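Local coordinates for protein fatty acid CoA ligase (Marinactinospora thermotolerans, PDB 6SQ8) that belongs to the ANL superfamily of AMP-binding enzymes, with a large AMP-binding region and a smaller C-terminal domain, and binds adenosine monophosphate, at residues A[287-290]-A[291-295]; A[339-342]-A[343-347]; A[405-409]-A[410-414]. All coordinates share one frame; numbering follows the deposited sequence.

In the fold
All three interactions are local, each made where the chain changes direction. Interactions 1 and 2 lie at the surface and interaction 3 is buried. Interaction 1 leads helix 279-289 into strand 293-299, interaction 2 turns the chain ahead of strand 347-352, and interaction 3 starts helix 409-418 after strand 405-407. Backbone hydrogen bonds serve each: a weak one over a gamma turn, a well-aligned one closing a beta turn, and an overlapping set at a helix start. Interactions 1 and 3 do not touch, their nearest atoms being about 8 Å apart, but both reach adenosine monophosphate, through Gln295 and Arg410. Interactions 2 and 3 meet directly where Val346 packs on Tyr408.

Interaction 1. Residues A[287-290]-A[291-295]; sequences ERMG and AVLMQ. With AMP (adenosine monophosphate), chain G.
Met289 and Leu293 meet through carbon alone, Met289 CB lying 4.1 Å from Leu293 CD1, while Met289 O is 3.5 Å from Val292 CG2. The last turn of the helix thus rests against the residues that follow it. Between them Gly290 leaves helical geometry with a positive phi, and its carbonyl O accepts a weak hydrogen bond from Val292 N at 3.0 Å, bent to 146° at the hydrogen. Ala291, bridged by that bond, is the centre of an inverse gamma turn. The turn links helix 279-289 to strand 293-299 in a beta-alpha-beta unit whose first strand, 269-273, runs parallel to the second; Val292 and Met294 are both hydrogen-bonded to Val270 through the backbone. Helix 247-255 adds Leu250, which both Met289 and Leu293 touch. Farther along the strand, Gln295 sets CG anti to its backbone N (chi1 -157°) and continues extended, carrying the amide to the nucleotide. There Gln295 OE1 accepts from adenosine monophosphate N6 at 3.3 Å with an N-H...O angle of 156°. The other end of the amide, Gln295 NE2, is hydrogen-bonded to Tyr272 OH, which helps fix the rotation of the amide, with OE1 facing the adenine amino group.

Interaction 2. Residues A[339-342]-A[343-347]; sequences GTLP and RGAVG
A type II beta turn running from Pro342 to Ala345 forms the bend in the loop that joins strand 330-334 to its antiparallel neighbour, strand 347-352. Its closing hydrogen bond runs from Ala345 N to Pro342 O, 3.1 Å long with an angle of 158° at the hydrogen. Arg343 and Gly344 occupy the two central positions, and the positive phi of Gly344 (101°) is the value a type II turn needs at its third residue. The bend brings the side chains flanking it together. Ala345 CB points back at the incoming arm and sits 3.9 Å from Leu341 CB. Pro342 CD is 4.1 Å from the same Ala345 CB, so one methyl is shared by a leucine and a proline ring. From the arm before the turn, Leu341 CD2 reaches across to Val346 O, 3.7 Å away, and also comes near Gly347 CA. Toward the rest of the fold, Leu341 is hydrogen-bonded to Ile333 through the backbone, Ala345 O accepts a hydrogen bond from Thr383 OG1, and Gly347 is hydrogen-bonded to Gly382 through the backbone. One backbone bond therefore closes the bend, and the side chains add apolar contacts without direction of their own; hydrogen bonds from Leu341, Ala345 and Gly347 tie the two arms to strands 330-334 and 380-384.

Interaction 3. Residues A[405-409]-A[410-414]; sequences YNVYS and RRVEH. With AMP (adenosine monophosphate), chain G.
Ser409 O takes a hydrogen bond from Glu413 N at 3.1 Å, with an angle of 156° at the hydrogen, and a weak one from Val412 N. One residue earlier Tyr408, at the N-cap position, receives weak hydrogen bonds from Arg411 N and Val412 N, the first 3.1 Å from Tyr408 O. The Glu413 side chain runs back alongside Ser409 to place Glu413 OE2, which forms a salt bridge with Lys489 NZ and accepts a hydrogen bond from Val427 N.

Among side-chain contacts, Val407 CG1 meets Val412 CG2 at 4.1 Å, linking strand and helix through carbon. The guanidinium of Arg411 approaches the ring of Tyr408 at its edge, with Arg411 NH1 3.6 Å from Tyr408 CD2 and the two planes 49° apart, so there is no stacking over a face. At the far end of that ring, Tyr408 OH accepts from Asn406 ND2 at 3.1 Å, the hydroxyl lying in the amide plane.

The ligand contact belongs to Arg410. Its CG stands anti to the carbonyl carbon (chi1 -75°), and the chain bends at chi3 before the guanidinium meets the ribose. Arg410 NH2 donates in the guanidinium plane to adenosine monophosphate O2' at 2.7 Å, and NH1 of the same group lies near N3 of the adenine. NH2 also makes a long, weak ion pair with Asp380, whose other carboxylate oxygen is hydrogen-bonded to the nucleotide. A strand leading through an N-cap into a helix thus positions an arginine on the ribose of the AMP site in this ANL enzyme.

Interaction 1. Residues A[287-290]-A[291-295]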
ATOM      1  N   GLU A 287      -3.200   5.370 -22.303  1.00 32.26           N
ATOM      2  CA  GLU A 287      -3.899   5.667 -23.569  1.00 35.99           C
ATOM      3  C   GLU A 287      -5.405   5.717 -23.305  1.00 34.46           C
ATOM      4  O   GLU A 287      -6.042   6.661 -23.739  1.00 38.53           O
ATOM      5  CB  GLU A 287      -3.663   4.589 -24.640  1.00 41.16           C
ATOM      6  CG  GLU A 287      -3.021   5.067 -25.935  1.00 49.72           C
ATOM      7  CD  GLU A 287      -2.902   3.993 -27.015  1.00 57.96           C
ATOM      8  OE1 GLU A 287      -3.092   4.313 -28.240  1.00 68.30           O
ATOM      9  OE2 GLU A 287      -2.607   2.834 -26.650  1.00 53.19           O
ATOM     10  N   ARG A 288      -5.946   4.675 -22.650  1.00 30.13           N
ATOM     11  CA  ARG A 288      -7.408   4.458 -22.544  1.00 29.08           C
ATOM     12  C   ARG A 288      -8.013   5.447 -21.535  1.00 26.78           C
ATOM     13  O   ARG A 288      -9.123   5.889 -21.751  1.00 25.94           O
ATOM     14  CB  ARG A 288      -7.745   2.985 -22.244  1.00 30.09           C
ATOM     15  CG  ARG A 288      -7.951   2.128 -23.498  1.00 29.33           C
ATOM     16  CD  ARG A 288      -7.729   0.631 -23.373  1.00 29.38           C
ATOM     17  N   MET A 289      -7.280   5.773 -20.459  1.00 26.88           N
ATOM     18  CA  MET A 289      -7.793   6.607 -19.347  1.00 27.89           C
ATOM     19  C   MET A 289      -7.438   8.092 -19.446  1.00 25.52           C
ATOM     20  O   MET A 289      -8.002   8.900 -18.725  1.00 24.32           O
ATOM     21  CB  MET A 289      -7.248   6.112 -18.006  1.00 30.61           C
ATOM     22  CG  MET A 289      -7.621   4.676 -17.736  1.00 31.65           C
ATOM     23  SD  MET A 289      -8.914   4.607 -16.477  1.00 39.31           S
ATOM     24  CE  MET A 289      -7.978   3.756 -15.215  1.00 42.70           C
ATOM     25  N   GLY A 290      -6.461   8.469 -20.248  1.00 23.86           N
ATOM     26  CA  GLY A 290      -6.191   9.893 -20.372  1.00 23.09           C
ATOM     27  C   GLY A 290      -5.206  10.351 -19.328  1.00 20.90           C
ATOM     28  O   GLY A 290      -4.525   9.543 -18.807  1.00 21.29           O
ATOM     29  N   ALA A 291      -5.031  11.661 -19.208  1.00 19.91           N
ATOM     30  CA  ALA A 291      -3.976  12.280 -18.452  1.00 19.31           C
ATOM     31  C   ALA A 291      -4.358  12.415 -16.978  1.00 19.75           C
ATOM     32  O   ALA A 291      -4.274  13.491 -16.416  1.00 18.12           O
ATOM     33  CB  ALA A 291      -3.646  13.621 -19.061  1.00 19.25           C
ATOM     34  N   VAL A 292      -4.726  11.291 -16.351  1.00 20.90           N
ATOM     35  CA  VAL A 292      -5.110  11.233 -14.957  1.00 20.17           C
ATOM     36  C   VAL A 292      -4.298  10.173 -14.211  1.00 21.25           C
ATOM     37  O   VAL A 292      -4.417  10.077 -13.009  1.00 24.24           O
ATOM     38  CB  VAL A 292      -6.620  10.991 -14.820  1.00 20.13           C
ATOM     39  CG1 VAL A 292      -7.410  12.098 -15.474  1.00 20.45           C
ATOM     40  CG2 VAL A 292      -7.057   9.662 -15.391  1.00 20.22           C
ATOM     41  N   LEU A 293      -3.444   9.422 -14.896  1.00 22.74           N
ATOM     42  CA  LEU A 293      -2.731   8.311 -14.301  1.00 21.88           C
ATOM     43  C   LEU A 293      -1.574   8.835 -13.458  1.00 21.19           C
ATOM     44  O   LEU A 293      -0.768   9.613 -13.932  1.00 23.29           O
ATOM     45  CB  LEU A 293      -2.204   7.382 -15.396  1.00 22.09           C
ATOM     46  CG  LEU A 293      -2.600   5.923 -15.223  1.00 22.54           C
ATOM     47  CD1 LEU A 293      -4.094   5.774 -15.336  1.00 24.14           C
ATOM     48  CD2 LEU A 293      -1.918   5.047 -16.242  1.00 22.81           C
ATOM     49  N   MET A 294      -1.513   8.370 -12.209  1.00 21.95           N
ATOM     50  CA  MET A 294      -0.408   8.638 -11.317  1.00 22.80           C
ATOM     51  C   MET A 294      -0.034   7.353 -10.564  1.00 23.56           C
ATOM     52  O   MET A 294      -0.895   6.700  -9.949  1.00 24.61           O
ATOM     53  CB  MET A 294      -0.781   9.718 -10.302  1.00 23.05           C
ATOM     54  CG  MET A 294       0.250   9.884  -9.201  1.00 23.78           C
ATOM     55  SD  MET A 294      -0.002  11.351  -8.189  1.00 23.25           S
ATOM     56  CE  MET A 294       0.775  12.606  -9.201  1.00 25.19           C
ATOM     57  N   GLN A 295       1.267   7.042 -10.562  1.00 21.76           N
ATOM     58  CA  GLN A 295       1.796   5.950  -9.789  1.00 21.03           C
ATOM     59  C   GLN A 295       2.338   6.513  -8.464  1.00 21.71           C
ATOM     60  O   GLN A 295       2.796   7.649  -8.414  1.00 21.39           O
ATOM     61  CB  GLN A 295       2.855   5.203 -10.599  1.00 21.09           C
ATOM     62  CG  GLN A 295       3.080   3.769 -10.142  1.00 21.66           C
ATOM     63  CD  GLN A 295       4.272   3.137 -10.806  1.00 22.68           C
ATOM     64  OE1 GLN A 295       5.308   3.012 -10.174  1.00 25.09           O
ATOM     65  NE2 GLN A 295       4.149   2.794 -12.087  1.00 22.27           N
TER
HETATM   66  P   AMP G 502       5.991  -3.675   1.864  1.00 81.95           P
HETATM   67  O1P AMP G 502       5.544  -2.386   2.490  1.00 88.60           O
HETATM   68  O2P AMP G 502       7.332  -4.210   2.387  1.00 88.37           O
HETATM   69  O3P AMP G 502       4.866  -4.687   1.864  1.00 78.45           O
HETATM   70  O5' AMP G 502       6.201  -3.262   0.290  1.00 79.48           O
HETATM   71  C5' AMP G 502       7.276  -2.469  -0.253  1.00 74.82           C
HETATM   72  C4' AMP G 502       7.768  -2.995  -1.598  1.00 71.40           C
HETATM   73  O4' AMP G 502       6.741  -3.075  -2.576  1.00 78.46           O
HETATM   74  C3' AMP G 502       8.783  -2.076  -2.218  1.00 69.07           C
HETATM   75  O3' AMP G 502      10.024  -2.545  -1.773  1.00 74.84           O
HETATM   76  C2' AMP G 502       8.614  -2.167  -3.733  1.00 75.08           C
HETATM   77  O2' AMP G 502       9.479  -3.082  -4.446  1.00 69.99           O
HETATM   78  C1' AMP G 502       7.172  -2.624  -3.871  1.00 76.99           C
HETATM   79  N9  AMP G 502       6.359  -1.483  -4.366  1.00 68.52           N
HETATM   80  C8  AMP G 502       5.467  -0.732  -3.678  1.00 63.64           C
HETATM   81  N7  AMP G 502       4.929   0.224  -4.483  1.00 63.29           N
HETATM   82  C5  AMP G 502       5.493   0.086  -5.704  1.00 65.57           C
HETATM   83  C6  AMP G 502       5.393   0.765  -7.020  1.00 60.36           C
HETATM   84  N6  AMP G 502       4.558   1.792  -7.210  1.00 60.22           N
HETATM   85  N1  AMP G 502       6.161   0.298  -8.023  1.00 63.23           N
HETATM   86  C2  AMP G 502       7.010  -0.753  -7.844  1.00 65.82           C
HETATM   87  N3  AMP G 502       7.167  -1.421  -6.679  1.00 59.40           N
HETATM   88  C4  AMP G 502       6.439  -1.047  -5.609  1.00 64.05           C

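Interaction 2. Residues A[339-342]-A[343-347]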
ATOM      1  N   GLY A 339      28.530   3.345   0.681  1.00 54.02           N
ATOM      2  CA  GLY A 339      28.918   4.593   0.029  1.00 60.73           C
ATOM      3  C   GLY A 339      27.952   4.970  -1.080  1.00 63.83           C
ATOM      4  O   GLY A 339      27.372   4.101  -1.738  1.00 59.05           O
ATOM      5  N   THR A 340      27.804   6.280  -1.297  1.00 65.88           N
ATOM      6  CA  THR A 340      26.909   6.822  -2.308  1.00 62.31           C
ATOM      7  C   THR A 340      27.497   6.540  -3.693  1.00 58.09           C
ATOM      8  O   THR A 340      28.689   6.726  -3.901  1.00 58.67           O
ATOM      9  CB  THR A 340      26.669   8.317  -2.065  1.00 67.54           C
ATOM     10  OG1 THR A 340      26.248   8.481  -0.708  1.00 73.17           O
ATOM     11  CG2 THR A 340      25.642   8.909  -3.006  1.00 69.64           C
ATOM     12  N   LEU A 341      26.632   6.091  -4.622  1.00 57.29           N
ATOM     13  CA  LEU A 341      26.968   5.774  -6.020  1.00 57.92           C
ATOM     14  C   LEU A 341      26.536   6.922  -6.932  1.00 62.20           C
ATOM     15  O   LEU A 341      25.629   7.690  -6.603  1.00 52.97           O
ATOM     16  CB  LEU A 341      26.264   4.474  -6.426  1.00 56.48           C
ATOM     17  CG  LEU A 341      27.032   3.167  -6.217  1.00 54.79           C
ATOM     18  CD1 LEU A 341      27.755   3.174  -4.889  1.00 61.71           C
ATOM     19  CD2 LEU A 341      26.117   1.953  -6.291  1.00 49.78           C
ATOM     20  N   PRO A 342      27.152   7.047  -8.131  1.00 73.85           N
ATOM     21  CA  PRO A 342      26.738   8.061  -9.107  1.00 77.44           C
ATOM     22  C   PRO A 342      25.410   7.756  -9.833  1.00 79.40           C
ATOM     23  O   PRO A 342      24.925   6.608  -9.829  1.00 74.82           O
ATOM     24  CB  PRO A 342      27.900   8.061 -10.115  1.00 77.34           C
ATOM     25  CG  PRO A 342      28.456   6.643 -10.051  1.00 78.86           C
ATOM     26  CD  PRO A 342      28.265   6.207  -8.613  1.00 75.24           C
ATOM     27  N   ARG A 343      24.834   8.797 -10.453  1.00 77.03           N
ATOM     28  CA  ARG A 343      23.618   8.676 -11.256  1.00 71.91           C
ATOM     29  C   ARG A 343      23.865   7.585 -12.300  1.00 64.14           C
ATOM     30  O   ARG A 343      24.930   7.548 -12.912  1.00 67.94           O
ATOM     31  CB  ARG A 343      23.258  10.031 -11.889  1.00 72.45           C
ATOM     32  CG  ARG A 343      21.813  10.483 -11.674  1.00 74.36           C
ATOM     33  CD  ARG A 343      21.644  11.940 -11.248  1.00 72.43           C
ATOM     34  NE  ARG A 343      20.410  12.586 -11.709  1.00 74.20           N
ATOM     35  CZ  ARG A 343      19.943  13.754 -11.245  1.00 78.25           C
ATOM     36  NH1 ARG A 343      19.048  14.442 -11.942  1.00 66.88           N
ATOM     37  NH2 ARG A 343      20.390  14.243 -10.096  1.00 74.27           N
ATOM     38  N   GLY A 344      22.894   6.684 -12.455  1.00 61.74           N
ATOM     39  CA  GLY A 344      22.966   5.632 -13.468  1.00 58.70           C
ATOM     40  C   GLY A 344      23.374   4.292 -12.878  1.00 52.91           C
ATOM     41  O   GLY A 344      23.027   3.244 -13.417  1.00 45.14           O
ATOM     42  N   ALA A 345      24.103   4.317 -11.756  1.00 49.78           N
ATOM     43  CA  ALA A 345      24.573   3.095 -11.105  1.00 48.08           C
ATOM     44  C   ALA A 345      23.417   2.420 -10.361  1.00 44.02           C
ATOM     45  O   ALA A 345      22.506   3.090  -9.901  1.00 39.87           O
ATOM     46  CB  ALA A 345      25.705   3.443 -10.178  1.00 49.83           C
ATOM     47  N   VAL A 346      23.475   1.090 -10.242  1.00 42.03           N
ATOM     48  CA  VAL A 346      22.432   0.339  -9.561  1.00 39.95           C
ATOM     49  C   VAL A 346      22.938  -0.062  -8.176  1.00 38.50           C
ATOM     50  O   VAL A 346      24.051  -0.568  -8.043  1.00 36.74           O
ATOM     51  CB  VAL A 346      21.971  -0.883 -10.375  1.00 41.15           C
ATOM     52  CG1 VAL A 346      20.877  -1.687  -9.665  1.00 38.63           C
ATOM     53  CG2 VAL A 346      21.505  -0.452 -11.762  1.00 43.48           C
ATOM     54  N   GLY A 347      22.094   0.181  -7.168  1.00 40.28           N
ATOM     55  CA  GLY A 347      22.368  -0.142  -5.771  1.00 39.14           C
ATOM     56  C   GLY A 347      21.104  -0.065  -4.922  1.00 37.95           C
ATOM     57  O   GLY A 347      20.003   0.093  -5.467  1.00 42.49           O
TER

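Interaction 3. Residues A[405-409]-A[410-414]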
ATOM      1  N   TYR A 405      27.643 -11.688 -11.220  1.00 50.15           N
ATOM      2  CA  TYR A 405      26.880 -10.714 -12.016  1.00 46.09           C
ATOM      3  C   TYR A 405      25.436 -10.698 -11.482  1.00 40.10           C
ATOM      4  O   TYR A 405      24.898 -11.738 -11.114  1.00 35.98           O
ATOM      5  CB  TYR A 405      26.962 -11.014 -13.520  1.00 48.17           C
ATOM      6  CG  TYR A 405      28.344 -10.892 -14.123  1.00 52.78           C
ATOM      7  CD1 TYR A 405      28.850  -9.689 -14.577  1.00 54.92           C
ATOM      8  CD2 TYR A 405      29.163 -12.004 -14.248  1.00 56.00           C
ATOM      9  CE1 TYR A 405      30.124  -9.595 -15.129  1.00 54.83           C
ATOM     10  CE2 TYR A 405      30.431 -11.938 -14.812  1.00 52.23           C
ATOM     11  CZ  TYR A 405      30.925 -10.723 -15.232  1.00 54.46           C
ATOM     12  OH  TYR A 405      32.187 -10.655 -15.747  1.00 51.98           O
ATOM     13  N   ASN A 406      24.831  -9.505 -11.451  1.00 38.53           N
ATOM     14  CA  ASN A 406      23.468  -9.305 -11.000  1.00 37.16           C
ATOM     15  C   ASN A 406      22.502  -9.348 -12.189  1.00 32.34           C
ATOM     16  O   ASN A 406      22.578  -8.518 -13.090  1.00 29.07           O
ATOM     17  CB  ASN A 406      23.275  -7.985 -10.231  1.00 39.48           C
ATOM     18  CG  ASN A 406      23.749  -8.069  -8.802  1.00 40.56           C
ATOM     19  OD1 ASN A 406      24.087  -9.150  -8.312  1.00 43.16           O
ATOM     20  ND2 ASN A 406      23.696  -6.949  -8.105  1.00 40.08           N
ATOM     21  N   VAL A 407      21.574 -10.301 -12.141  1.00 29.03           N
ATOM     22  CA  VAL A 407      20.449 -10.320 -13.049  1.00 28.87           C
ATOM     23  C   VAL A 407      19.230  -9.816 -12.279  1.00 29.63           C
ATOM     24  O   VAL A 407      18.778 -10.447 -11.326  1.00 32.59           O
ATOM     25  CB  VAL A 407      20.227 -11.737 -13.608  1.00 29.64           C
ATOM     26  CG1 VAL A 407      18.838 -11.923 -14.206  1.00 29.43           C
ATOM     27  CG2 VAL A 407      21.291 -12.095 -14.634  1.00 27.72           C
ATOM     28  N   TYR A 408      18.699  -8.665 -12.685  1.00 30.68           N
ATOM     29  CA  TYR A 408      17.568  -8.079 -11.971  1.00 29.61           C
ATOM     30  C   TYR A 408      16.295  -8.650 -12.575  1.00 28.98           C
ATOM     31  O   TYR A 408      16.043  -8.491 -13.763  1.00 30.85           O
ATOM     32  CB  TYR A 408      17.632  -6.559 -12.018  1.00 30.16           C
ATOM     33  CG  TYR A 408      18.893  -6.015 -11.392  1.00 31.26           C
ATOM     34  CD1 TYR A 408      19.126  -6.141 -10.033  1.00 29.05           C
ATOM     35  CD2 TYR A 408      19.894  -5.453 -12.174  1.00 31.07           C
ATOM     36  CE1 TYR A 408      20.306  -5.689  -9.459  1.00 30.03           C
ATOM     37  CE2 TYR A 408      21.070  -4.987 -11.616  1.00 30.62           C
ATOM     38  CZ  TYR A 408      21.279  -5.103 -10.253  1.00 31.85           C
ATOM     39  OH  TYR A 408      22.439  -4.635  -9.721  1.00 31.16           O
ATOM     40  N   SER A 409      15.529  -9.364 -11.756  1.00 28.36           N
ATOM     41  CA  SER A 409      14.386 -10.105 -12.255  1.00 29.07           C
ATOM     42  C   SER A 409      13.352  -9.177 -12.917  1.00 28.04           C
ATOM     43  O   SER A 409      12.692  -9.604 -13.842  1.00 27.58           O
ATOM     44  CB  SER A 409      13.762 -10.936 -11.181  1.00 29.32           C
ATOM     45  OG  SER A 409      13.538 -10.151 -10.030  1.00 31.07           O
ATOM     46  N   ARG A 410      13.216  -7.928 -12.456  1.00 27.19           N
ATOM     47  CA  ARG A 410      12.185  -7.041 -13.012  1.00 28.74           C
ATOM     48  C   ARG A 410      12.558  -6.630 -14.444  1.00 28.66           C
ATOM     49  O   ARG A 410      11.683  -6.491 -15.278  1.00 30.07           O
ATOM     50  CB  ARG A 410      11.907  -5.834 -12.109  1.00 29.96           C
ATOM     51  CG  ARG A 410      11.084  -6.193 -10.882  1.00 32.77           C
ATOM     52  CD  ARG A 410      10.428  -5.021 -10.177  1.00 34.87           C
ATOM     53  NE  ARG A 410      10.403  -5.233  -8.725  1.00 37.68           N
ATOM     54  CZ  ARG A 410      10.181  -4.281  -7.833  1.00 39.04           C
ATOM     55  NH1 ARG A 410       9.846  -3.072  -8.247  1.00 47.86           N
ATOM     56  NH2 ARG A 410      10.282  -4.524  -6.543  1.00 39.35           N
ATOM     57  N   ARG A 411      13.851  -6.476 -14.733  1.00 28.13           N
ATOM     58  CA  ARG A 411      14.299  -6.151 -16.080  1.00 28.73           C
ATOM     59  C   ARG A 411      13.893  -7.286 -17.029  1.00 27.48           C
ATOM     60  O   ARG A 411      13.471  -7.021 -18.149  1.00 28.59           O
ATOM     61  CB  ARG A 411      15.814  -5.890 -16.163  1.00 33.06           C
ATOM     62  CG  ARG A 411      16.286  -4.605 -15.493  1.00 38.57           C
ATOM     63  CD  ARG A 411      17.270  -3.674 -16.207  1.00 45.85           C
ATOM     64  NE  ARG A 411      18.278  -4.281 -17.077  1.00 57.98           N
ATOM     65  CZ  ARG A 411      19.551  -4.536 -16.750  1.00 65.69           C
ATOM     66  NH1 ARG A 411      20.034  -4.198 -15.563  1.00 73.71           N
ATOM     67  NH2 ARG A 411      20.358  -5.096 -17.639  1.00 51.33           N
ATOM     68  N   VAL A 412      13.988  -8.552 -16.579  1.00 26.20           N
ATOM     69  CA  VAL A 412      13.657  -9.703 -17.408  1.00 24.14           C
ATOM     70  C   VAL A 412      12.138  -9.769 -17.639  1.00 24.45           C
ATOM     71  O   VAL A 412      11.684 -10.097 -18.746  1.00 23.92           O
ATOM     72  CB  VAL A 412      14.200 -11.013 -16.802  1.00 25.03           C
ATOM     73  CG1 VAL A 412      13.875 -12.238 -17.665  1.00 25.91           C
ATOM     74  CG2 VAL A 412      15.696 -10.925 -16.595  1.00 24.11           C
ATOM     75  N   GLU A 413      11.356  -9.460 -16.597  1.00 25.15           N
ATOM     76  CA  GLU A 413       9.887  -9.449 -16.662  1.00 24.87           C
ATOM     77  C   GLU A 413       9.395  -8.367 -17.636  1.00 23.73           C
ATOM     78  O   GLU A 413       8.462  -8.610 -18.400  1.00 22.15           O
ATOM     79  CB  GLU A 413       9.294  -9.212 -15.271  1.00 27.07           C
ATOM     80  CG  GLU A 413       9.508 -10.372 -14.308  1.00 28.25           C
ATOM     81  CD  GLU A 413       9.355 -10.048 -12.825  1.00 28.55           C
ATOM     82  OE1 GLU A 413       8.958  -8.895 -12.489  1.00 27.11           O
ATOM     83  OE2 GLU A 413       9.657 -10.950 -12.014  1.00 26.26           O
ATOM     84  N   HIS A 414      10.012  -7.178 -17.584  1.00 24.01           N
ATOM     85  CA  HIS A 414       9.645  -6.049 -18.453  1.00 25.90           C
ATOM     86  C   HIS A 414       9.726  -6.489 -19.925  1.00 25.95           C
ATOM     87  O   HIS A 414       8.799  -6.245 -20.707  1.00 25.38           O
ATOM     88  CB  HIS A 414      10.504  -4.800 -18.161  1.00 27.14           C
ATOM     89  CG  HIS A 414      10.245  -4.153 -16.838  1.00 31.22           C
ATOM     90  ND1 HIS A 414      11.140  -3.231 -16.262  1.00 32.23           N
ATOM     91  CD2 HIS A 414       9.220  -4.295 -15.952  1.00 32.60           C
ATOM     92  CE1 HIS A 414      10.660  -2.817 -15.098  1.00 31.98           C
ATOM     93  NE2 HIS A 414       9.472  -3.461 -14.880  1.00 34.81           N
TER
HETATM   94  P   AMP G 502       5.991  -3.675   1.864  1.00 81.95           P
HETATM   95  O1P AMP G 502       5.544  -2.386   2.490  1.00 88.60           O
HETATM   96  O2P AMP G 502       7.332  -4.210   2.387  1.00 88.37           O
HETATM   97  O3P AMP G 502       4.866  -4.687   1.864  1.00 78.45           O
HETATM   98  O5' AMP G 502       6.201  -3.262   0.290  1.00 79.48           O
HETATM   99  C5' AMP G 502       7.276  -2.469  -0.253  1.00 74.82           C
HETATM  100  C4' AMP G 502       7.768  -2.995  -1.598  1.00 71.40           C
HETATM  101  O4' AMP G 502       6.741  -3.075  -2.576  1.00 78.46           O
HETATM  102  C3' AMP G 502       8.783  -2.076  -2.218  1.00 69.07           C
HETATM  103  O3' AMP G 502      10.024  -2.545  -1.773  1.00 74.84           O
HETATM  104  C2' AMP G 502       8.614  -2.167  -3.733  1.00 75.08           C
HETATM  105  O2' AMP G 502       9.479  -3.082  -4.446  1.00 69.99           O
HETATM  106  C1' AMP G 502       7.172  -2.624  -3.871  1.00 76.99           C
HETATM  107  N9  AMP G 502       6.359  -1.483  -4.366  1.00 68.52           N
HETATM  108  C8  AMP G 502       5.467  -0.732  -3.678  1.00 63.64           C
HETATM  109  N7  AMP G 502       4.929   0.224  -4.483  1.00 63.29           N
HETATM  110  C5  AMP G 502       5.493   0.086  -5.704  1.00 65.57           C
HETATM  111  C6  AMP G 502       5.393   0.765  -7.020  1.00 60.36           C
HETATM  112  N6  AMP G 502       4.558   1.792  -7.210  1.00 60.22           N
HETATM  113  N1  AMP G 502       6.161   0.298  -8.023  1.00 63.23           N
HETATM  114  C2  AMP G 502       7.010  -0.753  -7.844  1.00 65.82           C
HETATM  115  N3  AMP G 502       7.167  -1.421  -6.679  1.00 59.40           N
HETATM  116  C4  AMP G 502       6.439  -1.047  -5.609  1.00 64.05           C